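Local coordinates for protein ribokinase (Thermotoga maritima, PDB 1VM7) that probably phosphorylates D-ribose at its O-5 hydroxyl with ATP and a divalent cation, most likely magnesium, as a homodimeric sugar kinase of the PfkB family, at residues L15-V20 with I143-N148; V61-E66 with S296-R301; G68-T73 with G92-I97; I133-L138 with L156-R161. One frame throughout, in Å; residues are numbered along the deposited sequence.

Interaction 1: L15-V20 with I143-N148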
loop_
_atom_site.group_PDB
_atom_site.type_symbol
_atom_site.label_atom_id
_atom_site.label_comp_id
_atom_site.label_asym_id
_atom_site.label_seq_id
_atom_site.Cartn_x
_atom_site.Cartn_y
_atom_site.Cartn_z
ATOM N N LEU A 15 16.600 -30.793 -17.997
ATOM C CA LEU A 15 17.454 -29.610 -17.953
ATOM C C LEU A 15 17.057 -28.756 -16.748
ATOM O O LEU A 15 15.882 -28.688 -16.397
ATOM C CB LEU A 15 17.336 -28.806 -19.249
ATOM C CG LEU A 15 17.718 -29.586 -20.506
ATOM C CD1 LEU A 15 17.647 -28.711 -21.768
ATOM C CD2 LEU A 15 19.109 -30.193 -20.361
ATOM N N VAL A 16 18.047 -28.149 -16.094
ATOM C CA VAL A 16 17.798 -27.413 -14.860
ATOM C C VAL A 16 17.496 -25.967 -15.198
ATOM O O VAL A 16 18.228 -25.347 -15.971
ATOM C CB VAL A 16 18.988 -27.493 -13.869
ATOM C CG1 VAL A 16 18.772 -26.548 -12.700
ATOM C CG2 VAL A 16 19.157 -28.908 -13.375
ATOM N N ILE A 17 16.410 -25.458 -14.615
ATOM C CA ILE A 17 15.920 -24.094 -14.875
ATOM C C ILE A 17 16.212 -23.126 -13.706
ATOM O O ILE A 17 15.948 -23.422 -12.533
ATOM C CB ILE A 17 14.377 -24.061 -15.123
ATOM C CG1 ILE A 17 13.984 -24.908 -16.336
ATOM C CG2 ILE A 17 13.876 -22.599 -15.248
ATOM C CD1 ILE A 17 12.475 -25.068 -16.520
ATOM N N SER A 18 16.758 -21.968 -14.054
ATOM C CA SER A 18 16.883 -20.855 -13.144
ATOM C C SER A 18 16.089 -19.685 -13.669
ATOM O O SER A 18 16.053 -19.441 -14.874
ATOM C CB SER A 18 18.332 -20.430 -13.018
ATOM O OG SER A 18 19.081 -21.414 -12.350
ATOM N N VAL A 19 15.427 -18.973 -12.765
ATOM C CA VAL A 19 14.794 -17.705 -13.075
ATOM C C VAL A 19 15.606 -16.655 -12.340
ATOM O O VAL A 19 15.956 -16.847 -11.182
ATOM C CB VAL A 19 13.288 -17.572 -12.612
ATOM C CG1 VAL A 19 12.722 -16.250 -13.076
ATOM C CG2 VAL A 19 12.430 -18.665 -13.144
ATOM N N VAL A 20 15.944 -15.570 -13.031
ATOM C CA VAL A 20 16.609 -14.451 -12.400
ATOM C C VAL A 20 15.713 -13.237 -12.626
ATOM O O VAL A 20 15.529 -12.780 -13.740
ATOM C CB VAL A 20 18.019 -14.213 -12.950
ATOM C CG1 VAL A 20 18.648 -13.014 -12.245
ATOM C CG2 VAL A 20 18.896 -15.469 -12.773
ATOM N N ILE A 143 18.727 -23.837 -18.452
ATOM C CA ILE A 143 17.748 -22.910 -19.007
ATOM C C ILE A 143 17.605 -21.703 -18.072
ATOM O O ILE A 143 17.542 -21.847 -16.855
ATOM C CB ILE A 143 16.359 -23.563 -19.195
ATOM C CG1 ILE A 143 16.428 -24.759 -20.150
ATOM C CG2 ILE A 143 15.340 -22.520 -19.683
ATOM C CD1 ILE A 143 15.135 -25.593 -20.200
ATOM N N LEU A 144 17.563 -20.517 -18.658
ATOM C CA LEU A 144 17.524 -19.269 -17.913
ATOM C C LEU A 144 16.365 -18.410 -18.326
ATOM O O LEU A 144 16.234 -18.040 -19.511
ATOM C CB LEU A 144 18.815 -18.465 -18.125
ATOM C CG LEU A 144 18.893 -17.054 -17.507
ATOM C CD1 LEU A 144 18.727 -17.128 -16.032
ATOM C CD2 LEU A 144 20.232 -16.396 -17.851
ATOM N N LEU A 145 15.518 -18.076 -17.344
ATOM C CA LEU A 145 14.413 -17.146 -17.582
ATOM C C LEU A 145 14.687 -15.763 -17.004
ATOM O O LEU A 145 15.051 -15.610 -15.839
ATOM C CB LEU A 145 13.096 -17.648 -17.036
ATOM C CG LEU A 145 12.366 -18.610 -17.961
ATOM C CD1 LEU A 145 13.210 -19.833 -18.105
ATOM C CD2 LEU A 145 11.051 -18.966 -17.345
ATOM N N LEU A 146 14.496 -14.771 -17.858
ATOM C CA LEU A 146 14.746 -13.383 -17.539
ATOM C C LEU A 146 13.520 -12.579 -17.917
ATOM O O LEU A 146 12.762 -12.979 -18.799
ATOM C CB LEU A 146 15.965 -12.882 -18.317
ATOM C CG LEU A 146 17.307 -13.559 -18.044
ATOM C CD1 LEU A 146 18.404 -13.161 -19.052
ATOM C CD2 LEU A 146 17.751 -13.220 -16.635
ATOM N N GLN A 147 13.323 -11.462 -17.220
ATOM C CA GLN A 147 12.338 -10.454 -17.603
ATOM C C GLN A 147 12.996 -9.086 -17.490
ATOM O O GLN A 147 14.235 -8.968 -17.518
ATOM C CB GLN A 147 11.065 -10.534 -16.769
ATOM C CG GLN A 147 10.671 -11.934 -16.320
ATOM C CD GLN A 147 11.566 -12.544 -15.253
ATOM O OE1 GLN A 147 12.047 -11.854 -14.351
ATOM N NE2 GLN A 147 11.753 -13.869 -15.330
ATOM N N ASN A 148 12.203 -8.023 -17.407
ATOM C CA ASN A 148 12.823 -6.704 -17.310
ATOM C C ASN A 148 12.370 -5.933 -16.079
ATOM O O ASN A 148 12.159 -4.743 -16.178
ATOM C CB ASN A 148 12.550 -5.891 -18.583
ATOM C CG ASN A 148 13.362 -4.609 -18.665
ATOM O OD1 ASN A 148 14.537 -4.578 -18.329
ATOM N ND2 ASN A 148 12.740 -3.557 -19.157
HETATM O O HOH W 1 15.203 -10.417 -15.276
#
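Ile17 and Ile143 have the same first torsion, chi1 -60°, with CG1 anti to the carbonyl carbon. They therefore lie side by side and point the same way, with Ile17 CG1 4.0 Å from Ile143 CB. Leu145 is turned similarly, and its side chain crosses that of Ile17 obliquely, bringing Leu145 CD1 to 4.0 Å from Ile17 CG2. Leu144 has CG anti to the backbone N, which swings its CD1 to 3.7 Å from Val20 CG2. These side chains sit on two neighbouring parallel strands, 17-20 and 143-146, in the interior of the large, mostly parallel sheet of the ribokinase fold. Ile143 N donates to Val16 O, and Ser18 N donates to Ile143 O nearly along the C=O axis at 2.9 Å. Leu145 N to Ser18 O and Val20 N to Leu145 O continue the pattern, each with an N-H...O angle of 170°. Beyond the last of these bonds, a water links the segments: it donates to Val20 O and accepts from Gln147 N. Ile17, Val19 and Leu145 face helix 53-65. Gln147 bends back at chi2, so that NE2 lies 3.4 Å from Val19 CG1 while bonding to Gln57 OE1 of that helix, beside the predicted substrate-site residue Gly54.

Interaction 2: V61-E66 with S296-R301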
loop_
_atom_site.group_PDB
_atom_site.type_symbol
_atom_site.label_atom_id
_atom_site.label_comp_id
_atom_site.label_asym_id
_atom_site.label_seq_id
_atom_site.Cartn_x
_atom_site.Cartn_y
_atom_site.Cartn_z
ATOM N N VAL A 61 7.191 -22.673 -13.071
ATOM C CA VAL A 61 8.165 -23.714 -13.287
ATOM C C VAL A 61 8.038 -24.797 -12.217
ATOM O O VAL A 61 7.906 -25.977 -12.562
ATOM C CB VAL A 61 9.580 -23.113 -13.357
ATOM C CG1 VAL A 61 10.627 -24.207 -13.234
ATOM C CG2 VAL A 61 9.747 -22.290 -14.689
ATOM N N ALA A 62 8.006 -24.377 -10.949
ATOM C CA ALA A 62 7.928 -25.269 -9.810
ATOM C C ALA A 62 6.661 -26.096 -9.859
ATOM O O ALA A 62 6.707 -27.325 -9.753
ATOM C CB ALA A 62 8.014 -24.473 -8.484
ATOM N N LYS A 63 5.533 -25.442 -10.107
ATOM C CA LYS A 63 4.244 -26.123 -10.048
ATOM C C LYS A 63 3.999 -27.024 -11.254
ATOM O O LYS A 63 3.476 -28.129 -11.116
ATOM C CB LYS A 63 3.143 -25.077 -9.885
ATOM C CG LYS A 63 1.818 -25.617 -9.356
ATOM C CD LYS A 63 0.899 -24.479 -8.917
ATOM C CE LYS A 63 -0.500 -25.045 -8.615
ATOM N NZ LYS A 63 -1.509 -23.922 -8.584
ATOM N N ILE A 64 4.425 -26.592 -12.435
ATOM C CA ILE A 64 4.188 -27.386 -13.636
ATOM C C ILE A 64 5.320 -28.377 -13.892
ATOM O O ILE A 64 5.072 -29.482 -14.382
ATOM C CB ILE A 64 3.915 -26.463 -14.824
ATOM C CG1 ILE A 64 2.675 -25.610 -14.461
ATOM C CG2 ILE A 64 3.727 -27.259 -16.109
ATOM C CD1 ILE A 64 2.190 -24.723 -15.541
ATOM N N GLY A 65 6.544 -27.979 -13.553
ATOM C CA GLY A 65 7.715 -28.841 -13.684
ATOM C C GLY A 65 7.828 -29.887 -12.599
ATOM O O GLY A 65 8.414 -30.945 -12.807
ATOM N N GLU A 66 7.298 -29.564 -11.426
ATOM C CA GLU A 66 7.276 -30.469 -10.273
ATOM C C GLU A 66 8.668 -30.843 -9.750
ATOM O O GLU A 66 8.836 -31.821 -9.036
ATOM C CB GLU A 66 6.436 -31.716 -10.596
ATOM C CG GLU A 66 4.954 -31.410 -10.664
ATOM C CD GLU A 66 4.099 -32.636 -10.895
ATOM O OE1 GLU A 66 4.494 -33.558 -11.663
ATOM O OE2 GLU A 66 2.996 -32.661 -10.303
ATOM N N SER A 296 -2.264 -17.488 -8.174
ATOM C CA SER A 296 -3.393 -18.347 -7.907
ATOM C C SER A 296 -3.989 -18.989 -9.189
ATOM O O SER A 296 -4.677 -19.975 -9.080
ATOM C CB SER A 296 -4.479 -17.593 -7.122
ATOM O OG SER A 296 -5.131 -16.650 -7.944
ATOM N N SER A 297 -3.727 -18.447 -10.378
ATOM C CA SER A 297 -4.259 -19.037 -11.614
ATOM C C SER A 297 -3.402 -20.157 -12.208
ATOM O O SER A 297 -3.785 -20.751 -13.210
ATOM C CB SER A 297 -4.398 -17.973 -12.706
ATOM O OG SER A 297 -3.087 -17.591 -13.126
ATOM N N ILE A 298 -2.201 -20.342 -11.678
ATOM C CA ILE A 298 -1.220 -21.225 -12.290
ATOM C C ILE A 298 -1.710 -22.664 -12.161
ATOM O O ILE A 298 -1.949 -23.131 -11.059
ATOM C CB ILE A 298 0.164 -21.060 -11.633
ATOM C CG1 ILE A 298 0.684 -19.655 -11.928
ATOM C CG2 ILE A 298 1.123 -22.124 -12.163
ATOM C CD1 ILE A 298 1.912 -19.191 -11.151
ATOM N N PRO A 299 -1.924 -23.372 -13.293
ATOM C CA PRO A 299 -2.378 -24.714 -13.068
ATOM C C PRO A 299 -1.292 -25.686 -12.534
ATOM O O PRO A 299 -0.092 -25.458 -12.624
ATOM C CB PRO A 299 -2.858 -25.159 -14.459
ATOM C CG PRO A 299 -1.992 -24.436 -15.347
ATOM C CD PRO A 299 -1.825 -23.092 -14.733
ATOM N N ALA A 300 -1.754 -26.762 -11.945
ATOM C CA ALA A 300 -0.864 -27.840 -11.580
ATOM C C ALA A 300 -0.637 -28.705 -12.836
ATOM O O ALA A 300 -1.464 -28.723 -13.757
ATOM C CB ALA A 300 -1.470 -28.664 -10.451
ATOM N N ARG A 301 0.504 -29.384 -12.868
ATOM C CA ARG A 301 0.890 -30.217 -13.987
ATOM C C ARG A 301 -0.230 -31.161 -14.450
ATOM O O ARG A 301 -0.507 -31.260 -15.634
ATOM C CB ARG A 301 2.135 -31.030 -13.616
ATOM C CG ARG A 301 2.648 -31.915 -14.740
ATOM C CD ARG A 301 2.715 -31.153 -16.065
ATOM N NE ARG A 301 3.433 -31.947 -17.048
ATOM C CZ ARG A 301 4.751 -31.966 -17.196
ATOM N NH1 ARG A 301 5.526 -31.231 -16.426
ATOM N NH2 ARG A 301 5.286 -32.735 -18.129
#
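This is a mixed polar and apolar contact between the C-terminal end of helix 53-65 and the loop that leads into helix 301-309. The same loop carries Ser297, predicted to help bind K+. Two side chains reach across in opposite directions, each to a backbone carbonyl. Lys63 has CG anti to the backbone N and a fully extended chain. It runs along the loop past Pro299 O and Ala300, and its NZ donates to Ile298 O at 2.6 Å, in the carbonyl plane. An alanine here removes this donor and the methylenes beside Ile298 and Ala300, and would probably loosen the loop against the helix. Arg301 has CG anti to the backbone N but bends at chi2, 46°, so its chain curls around Ile64 O. Arg301 NH1 donates to Ile64 O at 2.7 Å from above the carbonyl plane, while the oxygen lies in the guanidinium plane. The bond gives a helix-end carbonyl a charged donor. Between the two grips, Ile64 CG1 packs 3.3 Å from Pro299 O, and Ile64 CD1 meets Pro299 CG at 4.2 Å. Glu66, with positive phi just after the helix, lays its CD against Arg301 CB. Arg301 also forms salt bridges with Glu270 and Glu305. Ile64 and Pro299 both touch Val304 of helix 301-309, while Phe280 and Ile287 of helix 274-288 pack on Ile64 and Pro299, respectively.

Interaction 3: G68-T73 with G92-I97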
loop_
_atom_site.group_PDB
_atom_site.type_symbol
_atom_site.label_atom_id
_atom_site.label_comp_id
_atom_site.label_asym_id
_atom_site.label_seq_id
_atom_site.Cartn_x
_atom_site.Cartn_y
_atom_site.Cartn_z
ATOM N N GLY A 68 10.613 -28.120 -8.429
ATOM C CA GLY A 68 10.980 -26.869 -7.800
ATOM C C GLY A 68 11.448 -25.882 -8.840
ATOM O O GLY A 68 11.138 -26.028 -10.026
ATOM N N CYS A 69 12.190 -24.872 -8.398
ATOM C CA CYS A 69 12.771 -23.888 -9.301
ATOM C C CYS A 69 13.853 -23.068 -8.620
ATOM O O CYS A 69 13.694 -22.637 -7.492
ATOM C CB CYS A 69 11.697 -22.972 -9.869
ATOM S SG CYS A 69 12.242 -21.844 -11.252
ATOM N N ARG A 70 14.972 -22.887 -9.304
ATOM C CA ARG A 70 16.009 -21.974 -8.862
ATOM C C ARG A 70 15.597 -20.577 -9.302
ATOM O O ARG A 70 15.291 -20.324 -10.472
ATOM C CB ARG A 70 17.352 -22.368 -9.439
ATOM C CG ARG A 70 17.737 -23.752 -9.008
ATOM C CD ARG A 70 19.005 -24.229 -9.622
ATOM N NE ARG A 70 19.297 -25.583 -9.148
ATOM C CZ ARG A 70 20.518 -26.102 -9.032
ATOM N NH1 ARG A 70 21.605 -25.398 -9.342
ATOM N NH2 ARG A 70 20.652 -27.351 -8.592
ATOM N N PHE A 71 15.531 -19.678 -8.344
ATOM C CA PHE A 71 14.959 -18.386 -8.587
ATOM C C PHE A 71 15.794 -17.396 -7.835
ATOM O O PHE A 71 15.695 -17.310 -6.602
ATOM C CB PHE A 71 13.511 -18.357 -8.111
ATOM C CG PHE A 71 12.835 -17.011 -8.224
ATOM C CD1 PHE A 71 13.164 -16.098 -9.254
ATOM C CD2 PHE A 71 11.805 -16.679 -7.341
ATOM C CE1 PHE A 71 12.537 -14.892 -9.370
ATOM C CE2 PHE A 71 11.140 -15.438 -7.457
ATOM C CZ PHE A 71 11.525 -14.549 -8.486
ATOM N N VAL A 72 16.687 -16.716 -8.564
ATOM C CA VAL A 72 17.496 -15.660 -7.970
ATOM C C VAL A 72 16.647 -14.414 -7.988
ATOM O O VAL A 72 16.162 -13.959 -9.046
ATOM C CB VAL A 72 18.866 -15.461 -8.668
ATOM C CG1 VAL A 72 19.685 -14.382 -7.949
ATOM C CG2 VAL A 72 19.622 -16.771 -8.621
ATOM N N THR A 73 16.424 -13.893 -6.784
ATOM C CA THR A 73 15.522 -12.748 -6.615
ATOM C C THR A 73 15.913 -12.028 -5.332
ATOM O O THR A 73 16.444 -12.629 -4.417
ATOM C CB THR A 73 14.009 -13.135 -6.581
ATOM O OG1 THR A 73 13.202 -11.953 -6.523
ATOM C CG2 THR A 73 13.671 -13.972 -5.366
ATOM N N GLY A 92 9.508 -25.616 -3.390
ATOM C CA GLY A 92 10.858 -26.042 -3.717
ATOM C C GLY A 92 11.614 -25.000 -4.499
ATOM O O GLY A 92 12.457 -25.342 -5.325
ATOM N N ILE A 93 11.276 -23.721 -4.269
ATOM C CA ILE A 93 11.909 -22.587 -4.933
ATOM C C ILE A 93 12.990 -22.005 -3.993
ATOM O O ILE A 93 12.685 -21.606 -2.844
ATOM C CB ILE A 93 10.889 -21.523 -5.358
ATOM C CG1 ILE A 93 9.894 -22.093 -6.367
ATOM C CG2 ILE A 93 11.563 -20.272 -5.978
ATOM C CD1 ILE A 93 8.572 -21.307 -6.447
ATOM N N THR A 94 14.242 -22.044 -4.487
ATOM C CA THR A 94 15.430 -21.642 -3.756
ATOM C C THR A 94 16.186 -20.561 -4.520
ATOM O O THR A 94 16.029 -20.445 -5.733
ATOM C CB THR A 94 16.371 -22.829 -3.549
ATOM O OG1 THR A 94 16.760 -23.407 -4.814
ATOM C CG2 THR A 94 15.668 -23.886 -2.699
ATOM N N GLY A 95 17.018 -19.793 -3.815
ATOM C CA GLY A 95 17.925 -18.822 -4.457
ATOM C C GLY A 95 17.637 -17.364 -4.151
ATOM O O GLY A 95 18.372 -16.482 -4.582
ATOM N N TYR A 96 16.569 -17.105 -3.398
ATOM C CA TYR A 96 16.245 -15.739 -3.015
ATOM C C TYR A 96 17.337 -15.159 -2.122
ATOM O O TYR A 96 17.960 -15.880 -1.371
ATOM C CB TYR A 96 14.916 -15.662 -2.272
ATOM C CG TYR A 96 14.829 -16.568 -1.067
ATOM C CD1 TYR A 96 15.323 -16.185 0.180
ATOM C CD2 TYR A 96 14.216 -17.814 -1.187
ATOM C CE1 TYR A 96 15.211 -17.050 1.283
ATOM C CE2 TYR A 96 14.111 -18.662 -0.134
ATOM C CZ TYR A 96 14.600 -18.297 1.083
ATOM O OH TYR A 96 14.435 -19.216 2.068
ATOM N N ILE A 97 17.499 -13.841 -2.208
ATOM C CA ILE A 97 18.470 -13.072 -1.460
ATOM C C ILE A 97 17.728 -12.005 -0.676
ATOM O O ILE A 97 16.955 -11.260 -1.259
ATOM C CB ILE A 97 19.434 -12.351 -2.419
ATOM C CG1 ILE A 97 20.295 -13.348 -3.184
ATOM C CG2 ILE A 97 20.337 -11.329 -1.669
ATOM C CD1 ILE A 97 20.989 -12.706 -4.388
#
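Strands 69-75 and 93-98 are the two strands of a beta-alpha-beta unit, and this contact pairs them at the edge of the large sheet. Cys69 N donates to Gly92 O, which it meets from well above the carbonyl plane. Thr94 N returns a bond to Cys69 O at 3.1 Å, and Phe71 N then donates to Thr94 O at 2.8 Å. The crossover between the strands is helix 79-90, which ends in a Schellman motif at Gly92, with positive phi. Gly95 interrupts the regular pairing. Its phi is 114°, and a CB there would clash with Phe71 O. Phe71 O is 3.3 Å from Tyr96 N, but the angle is too poor for a bond. Beyond Gly95, Ile97 N donates to Thr73 O at 2.7 Å, nearly along the C=O axis. Ile93 and Phe71 lie side by side, and Ile93 CG2 packs 3.5 Å from Phe71 CB, at the edge of the ring. CB of Thr73 sits over one face of that ring, toward its rim, and Tyr88 of helix 79-90 meets the ring edge-to-face. Thr73 OG1, anti to the backbone N, bonds to Ser23 OG and Gly21 O, while its CG2 rests 3.7 Å from Tyr96 CB.

Interaction 4: I133-L138 with L156-R161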
loop_
_atom_site.group_PDB
_atom_site.type_symbol
_atom_site.label_atom_id
_atom_site.label_comp_id
_atom_site.label_asym_id
_atom_site.label_seq_id
_atom_site.Cartn_x
_atom_site.Cartn_y
_atom_site.Cartn_z
ATOM N N ILE A 133 24.993 -12.060 -8.059
ATOM C CA ILE A 133 24.753 -13.290 -8.795
ATOM C C ILE A 133 25.835 -14.307 -8.455
ATOM O O ILE A 133 27.025 -14.066 -8.669
ATOM C CB ILE A 133 24.767 -13.087 -10.350
ATOM C CG1 ILE A 133 23.728 -12.050 -10.819
ATOM C CG2 ILE A 133 24.527 -14.419 -11.066
ATOM C CD1 ILE A 133 22.300 -12.354 -10.382
ATOM N N ASP A 134 25.397 -15.443 -7.923
ATOM C CA ASP A 134 26.260 -16.575 -7.686
ATOM C C ASP A 134 26.463 -17.301 -9.008
ATOM O O ASP A 134 25.705 -18.222 -9.338
ATOM C CB ASP A 134 25.567 -17.480 -6.695
ATOM C CG ASP A 134 26.436 -18.574 -6.222
ATOM O OD1 ASP A 134 27.413 -18.927 -6.930
ATOM O OD2 ASP A 134 26.121 -19.075 -5.122
ATOM N N TRP A 135 27.462 -16.863 -9.771
ATOM C CA TRP A 135 27.691 -17.369 -11.126
ATOM C C TRP A 135 28.072 -18.845 -11.147
ATOM O O TRP A 135 27.741 -19.574 -12.083
ATOM C CB TRP A 135 28.832 -16.612 -11.828
ATOM C CG TRP A 135 28.497 -15.221 -12.137
ATOM C CD1 TRP A 135 29.033 -14.102 -11.559
ATOM C CD2 TRP A 135 27.522 -14.765 -13.086
ATOM N NE1 TRP A 135 28.452 -12.975 -12.097
ATOM C CE2 TRP A 135 27.513 -13.354 -13.025
ATOM C CE3 TRP A 135 26.644 -15.415 -13.966
ATOM C CZ2 TRP A 135 26.669 -12.574 -13.824
ATOM C CZ3 TRP A 135 25.805 -14.644 -14.756
ATOM C CH2 TRP A 135 25.826 -13.236 -14.684
ATOM N N ASN A 136 28.828 -19.278 -10.144
ATOM C CA ASN A 136 29.201 -20.683 -10.063
ATOM C C ASN A 136 27.934 -21.535 -9.940
ATOM O O ASN A 136 27.743 -22.493 -10.676
ATOM N N THR A 137 27.058 -21.164 -9.025
ATOM C CA THR A 137 25.788 -21.865 -8.870
ATOM C C THR A 137 24.903 -21.725 -10.107
ATOM O O THR A 137 24.271 -22.682 -10.520
ATOM C CB THR A 137 25.059 -21.339 -7.660
ATOM O OG1 THR A 137 25.885 -21.583 -6.521
ATOM C CG2 THR A 137 23.700 -22.008 -7.481
ATOM N N LEU A 138 24.861 -20.533 -10.696
ATOM C CA LEU A 138 24.032 -20.306 -11.875
ATOM C C LEU A 138 24.474 -21.166 -13.056
ATOM O O LEU A 138 23.654 -21.562 -13.876
ATOM C CB LEU A 138 24.062 -18.838 -12.295
ATOM C CG LEU A 138 23.086 -18.521 -13.438
ATOM C CD1 LEU A 138 21.650 -18.697 -12.961
ATOM C CD2 LEU A 138 23.297 -17.125 -13.972
ATOM N N LEU A 156 21.116 -8.240 -18.345
ATOM C CA LEU A 156 22.028 -8.298 -19.459
ATOM C C LEU A 156 23.250 -9.192 -19.166
ATOM O O LEU A 156 23.655 -10.017 -19.986
ATOM C CB LEU A 156 22.483 -6.886 -19.818
ATOM C CG LEU A 156 23.563 -6.759 -20.882
ATOM C CD1 LEU A 156 23.181 -7.503 -22.167
ATOM C CD2 LEU A 156 23.805 -5.277 -21.144
ATOM N N GLU A 157 23.838 -9.009 -17.994
ATOM C CA GLU A 157 25.032 -9.746 -17.645
ATOM C C GLU A 157 24.733 -11.236 -17.581
ATOM O O GLU A 157 25.545 -12.029 -18.029
ATOM C CB GLU A 157 25.623 -9.235 -16.322
ATOM C CG GLU A 157 27.024 -9.751 -16.010
ATOM C CD GLU A 157 28.082 -9.240 -16.974
ATOM O OE1 GLU A 157 27.744 -8.625 -18.023
ATOM O OE2 GLU A 157 29.273 -9.457 -16.679
ATOM N N CYS A 158 23.572 -11.608 -17.036
ATOM C CA CYS A 158 23.129 -13.012 -17.024
ATOM C C CYS A 158 22.989 -13.608 -18.416
ATOM O O CYS A 158 23.456 -14.704 -18.665
ATOM C CB CYS A 158 21.786 -13.139 -16.310
ATOM S SG CYS A 158 21.967 -13.057 -14.563
ATOM N N ALA A 159 22.307 -12.888 -19.305
ATOM C CA ALA A 159 22.125 -13.336 -20.684
ATOM C C ALA A 159 23.468 -13.459 -21.407
ATOM O O ALA A 159 23.684 -14.396 -22.198
ATOM C CB ALA A 159 21.189 -12.378 -21.433
ATOM N N LYS A 160 24.376 -12.528 -21.116
ATOM C CA LYS A 160 25.742 -12.581 -21.647
ATOM C C LYS A 160 26.507 -13.809 -21.167
ATOM O O LYS A 160 27.147 -14.503 -21.964
ATOM C CB LYS A 160 26.550 -11.335 -21.246
ATOM C CG LYS A 160 26.144 -10.054 -21.927
ATOM C CD LYS A 160 27.154 -8.933 -21.647
ATOM C CE LYS A 160 28.307 -9.005 -22.592
ATOM N NZ LYS A 160 29.392 -8.057 -22.202
ATOM N N ARG A 161 26.481 -14.051 -19.863
ATOM C CA ARG A 161 27.341 -15.082 -19.303
ATOM C C ARG A 161 26.753 -16.497 -19.338
ATOM O O ARG A 161 27.505 -17.474 -19.253
ATOM C CB ARG A 161 27.711 -14.746 -17.864
ATOM C CG ARG A 161 28.513 -13.492 -17.717
ATOM C CD ARG A 161 29.389 -13.635 -16.494
ATOM N NE ARG A 161 29.686 -12.352 -15.889
ATOM C CZ ARG A 161 30.470 -12.201 -14.832
ATOM N NH1 ARG A 161 31.039 -13.267 -14.251
ATOM N NH2 ARG A 161 30.673 -10.976 -14.350
#
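A cation-pi stack of Arg161 on Trp135 joins the short helix 135-138 to helix 152-161 on one side of the large sheet. Away from the predicted binding sites, these helices meet mainly through the indole. The close-packed part is the six-membered ring. Ile133 CG2 sits over the centre of one face, and Arg161 CD over the centre of the other, 3.8 Å above the plane. Cys158 CA comes in at the edge, 3.6 Å from Trp135 CH2. Cys158 SG lies obliquely beside the ring, and CD1 of Ile133 and CD2 of Leu138 each approach that sulfur at 4.3 Å. This inner side backs onto Leu144 and Leu146 of strand 143-146. The outer side is solvent-facing rather than buried: Arg161 is exposed there, yet its guanidinium lies flat on the indole, planes 9° apart, with CZ over the five-membered ring. No hydrogen bond crosses between the segments. Trp135 NE1 and Arg161 NH1 are close, but both are donors. An alanine in place of Trp135 takes away the ring that touches Arg161 and Cys158, and would probably loosen the packing around both. A salt bridge from Glu157 in the same helix helps fix the rotation of the guanidinium: Glu157 OE2 accepts both from Arg161 NE at 3.0 Å and, through its anti lone pair, from Arg161 NH2 at 3.1 Å.

In the fold
Interactions 1 and 3 lie in the same large sheet, their centres about 10 Å apart. Strand 17-20 is next to strand 69-75, and Val19 probably bonds through its backbone to Arg70 and Val72. Helix 53-65, half of interaction 2, packs on this sheet: Val61 touches Ile17 and Cys69. Interaction 4 joins helices on the other face, where Cys158 and Leu138 meet Val20 and Ser18. The centres of interactions 2 and 4 are about 25 Å apart. Along the chain, interaction 1 crosses interactions 2 and 4; interaction 3 is nested within 1 and 2, and the later interaction 4 within 2. Distant sequence parts thus meet in one alpha/beta/alpha sandwich, helices on both faces tied to the sheet.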